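Local coordinates for mobilization protein A (PDB 2NS6), which nicks one strand of plasmid DNA at the origin of transfer, as the metal-dependent relaxase that starts conjugative mobilization, at residues A[54-59]-A[138-143]. Sequence-based numbering, arbitrary orientation.
Sequences ADYWDA and QWFKRY
Ala59 and Phe140 bring the two backbones nearest, with CA atoms 8.1 Å apart, so helix 53-63 meets segment 138-143, a short weakly bonded helix passing into a loop, without a backbone hydrogen bond between them. Three buried rings carry most of the contact. The indole NE1 of Trp139 donates a hydrogen bond to Tyr56 OH at 3.0 Å. This bond is bent, and the hydroxyl sits 29° out of the indole plane. That tilt accompanies an offset edge-to-face pairing in which the edge of the Tyr56 ring, at CE1, is directed to the face of the five-membered ring of Trp139, with planes at 74°. Tyr56 reaches this position because CG is anti to the backbone N (chi1 -174°), which carries the phenol across the gap. Phe140 completes the aromatic cluster: its CZ lies over one face of Tyr56, offset toward the rim, 3.8 Å from Tyr56 CZ, and also 3.7 Å from the carbonyl O of Tyr56. In the relaxase fold this cluster lies away from the metal and tyrosine sites, the Trp139 side chain being about 13 Å from a manganese ion. Tyr56 OH is also hydrogen-bonded to Ser125 OG, just beyond strand 117-124, so two partners fix the buried hydroxyl. Ala59 CB meets the edge of the Phe140 ring at CE1, 3.4 Å away, while Ala60 and Tyr63 extend the same helix's packing against Phe140.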
loop_
_atom_site.group_PDB
_atom_site.type_symbol
_atom_site.label_atom_id
_atom_site.label_comp_id
_atom_site.label_asym_id
_atom_site.label_seq_id
_atom_site.Cartn_x
_atom_site.Cartn_y
_atom_site.Cartn_z
ATOM N N ALA A 54 7.773 -3.620 8.279
ATOM C CA ALA A 54 9.040 -2.983 7.941
ATOM C C ALA A 54 10.045 -3.990 7.395
ATOM O O ALA A 54 10.876 -3.654 6.544
ATOM C CB ALA A 54 9.623 -2.282 9.169
ATOM N N ASP A 55 9.975 -5.229 7.870
ATOM C CA ASP A 55 10.910 -6.241 7.383
ATOM C C ASP A 55 10.774 -6.414 5.869
ATOM O O ASP A 55 11.761 -6.656 5.178
ATOM C CB ASP A 55 10.689 -7.591 8.089
ATOM C CG ASP A 55 10.816 -7.492 9.603
ATOM O OD1 ASP A 55 11.556 -6.617 10.104
ATOM O OD2 ASP A 55 10.180 -8.308 10.303
ATOM N N TYR A 56 9.559 -6.273 5.346
ATOM C CA TYR A 56 9.348 -6.427 3.910
ATOM C C TYR A 56 9.988 -5.270 3.140
ATOM O O TYR A 56 10.639 -5.471 2.110
ATOM C CB TYR A 56 7.848 -6.482 3.592
ATOM C CG TYR A 56 7.542 -6.787 2.143
ATOM C CD1 TYR A 56 7.465 -8.103 1.691
ATOM C CD2 TYR A 56 7.362 -5.760 1.218
ATOM C CE1 TYR A 56 7.222 -8.394 0.358
ATOM C CE2 TYR A 56 7.117 -6.038 -0.125
ATOM C CZ TYR A 56 7.050 -7.358 -0.547
ATOM O OH TYR A 56 6.817 -7.653 -1.871
ATOM N N TRP A 57 9.804 -4.055 3.638
ATOM C CA TRP A 57 10.359 -2.889 2.975
ATOM C C TRP A 57 11.878 -2.840 3.084
ATOM O O TRP A 57 12.554 -2.331 2.181
ATOM C CB TRP A 57 9.711 -1.630 3.544
ATOM C CG TRP A 57 8.216 -1.710 3.429
ATOM C CD1 TRP A 57 7.316 -1.745 4.450
ATOM C CD2 TRP A 57 7.459 -1.821 2.217
ATOM N NE1 TRP A 57 6.038 -1.869 3.952
ATOM C CE2 TRP A 57 6.099 -1.911 2.582
ATOM C CE3 TRP A 57 7.800 -1.839 0.851
ATOM C CZ2 TRP A 57 5.071 -2.036 1.631
ATOM C CZ3 TRP A 57 6.782 -1.960 -0.091
ATOM C CH2 TRP A 57 5.429 -2.052 0.309
ATOM N N ASP A 58 12.410 -3.379 4.178
ATOM C CA ASP A 58 13.863 -3.432 4.372
ATOM C C ASP A 58 14.450 -4.302 3.256
ATOM O O ASP A 58 15.429 -3.924 2.615
ATOM C CB ASP A 58 14.233 -4.072 5.724
ATOM C CG ASP A 58 14.040 -3.135 6.919
ATOM O OD1 ASP A 58 14.229 -1.906 6.785
ATOM O OD2 ASP A 58 13.720 -3.651 8.019
ATOM N N ALA A 59 13.851 -5.473 3.044
ATOM C CA ALA A 59 14.313 -6.407 2.016
ATOM C C ALA A 59 14.206 -5.759 0.645
ATOM O O ALA A 59 15.152 -5.785 -0.143
ATOM C CB ALA A 59 13.483 -7.698 2.055
ATOM N N GLN A 138 15.652 -13.883 -1.419
ATOM C CA GLN A 138 15.189 -14.534 -2.650
ATOM C C GLN A 138 13.855 -14.010 -3.167
ATOM O O GLN A 138 13.512 -14.202 -4.333
ATOM C CB GLN A 138 15.051 -16.043 -2.427
ATOM C CG GLN A 138 14.648 -16.824 -3.672
ATOM C CD GLN A 138 14.273 -18.262 -3.360
ATOM O OE1 GLN A 138 14.937 -18.928 -2.569
ATOM N NE2 GLN A 138 13.208 -18.749 -3.990
ATOM N N TRP A 139 13.099 -13.353 -2.295
ATOM C CA TRP A 139 11.782 -12.847 -2.670
ATOM C C TRP A 139 11.750 -11.908 -3.872
ATOM O O TRP A 139 10.871 -12.028 -4.727
ATOM C CB TRP A 139 11.122 -12.173 -1.460
ATOM C CG TRP A 139 9.727 -11.660 -1.725
ATOM C CD1 TRP A 139 9.386 -10.416 -2.173
ATOM C CD2 TRP A 139 8.503 -12.399 -1.622
ATOM N NE1 TRP A 139 8.033 -10.336 -2.359
ATOM C CE2 TRP A 139 7.462 -11.537 -2.032
ATOM C CE3 TRP A 139 8.184 -13.706 -1.231
ATOM C CZ2 TRP A 139 6.119 -11.937 -2.065
ATOM C CZ3 TRP A 139 6.844 -14.109 -1.263
ATOM C CH2 TRP A 139 5.831 -13.225 -1.677
ATOM N N PHE A 140 12.708 -10.988 -3.949
ATOM C CA PHE A 140 12.740 -10.012 -5.031
ATOM C C PHE A 140 13.554 -10.405 -6.271
ATOM O O PHE A 140 13.694 -9.619 -7.214
ATOM C CB PHE A 140 13.222 -8.664 -4.479
ATOM C CG PHE A 140 12.389 -8.145 -3.326
ATOM C CD1 PHE A 140 12.699 -8.481 -2.011
ATOM C CD2 PHE A 140 11.287 -7.327 -3.565
ATOM C CE1 PHE A 140 11.920 -8.002 -0.947
ATOM C CE2 PHE A 140 10.502 -6.843 -2.513
ATOM C CZ PHE A 140 10.820 -7.183 -1.202
ATOM N N LYS A 141 14.091 -11.620 -6.275
ATOM C CA LYS A 141 14.853 -12.089 -7.422
ATOM C C LYS A 141 13.877 -12.260 -8.576
ATOM O O LYS A 141 12.659 -12.105 -8.404
ATOM C CB LYS A 141 15.536 -13.424 -7.097
ATOM C CG LYS A 141 16.648 -13.314 -6.054
ATOM C CD LYS A 141 17.076 -14.683 -5.526
ATOM C CE LYS A 141 18.285 -14.570 -4.605
ATOM N NZ LYS A 141 18.192 -15.510 -3.437
ATOM N N ARG A 142 14.412 -12.565 -9.754
ATOM C CA ARG A 142 13.591 -12.766 -10.938
ATOM C C ARG A 142 12.706 -13.981 -10.735
ATOM O O ARG A 142 13.076 -14.918 -10.034
ATOM C CB ARG A 142 14.482 -12.961 -12.166
ATOM C CG ARG A 142 15.374 -11.764 -12.443
ATOM C CD ARG A 142 16.307 -11.986 -13.625
ATOM N NE ARG A 142 17.265 -10.887 -13.751
ATOM C CZ ARG A 142 16.929 -9.622 -13.993
ATOM N NH1 ARG A 142 15.654 -9.282 -14.141
ATOM N NH2 ARG A 142 17.870 -8.693 -14.080
ATOM N N TYR A 143 11.531 -13.951 -11.352
ATOM C CA TYR A 143 10.571 -15.044 -11.245
ATOM C C TYR A 143 10.986 -16.206 -12.138
ATOM O O TYR A 143 11.507 -15.997 -13.232
ATOM C CB TYR A 143 9.189 -14.549 -11.668
ATOM C CG TYR A 143 8.093 -15.579 -11.559
ATOM C CD1 TYR A 143 7.726 -16.104 -10.323
ATOM C CD2 TYR A 143 7.392 -15.999 -12.688
ATOM C CE1 TYR A 143 6.682 -17.018 -10.214
ATOM C CE2 TYR A 143 6.347 -16.910 -12.589
ATOM C CZ TYR A 143 5.997 -17.413 -11.352
ATOM O OH TYR A 143 4.943 -18.296 -11.247
#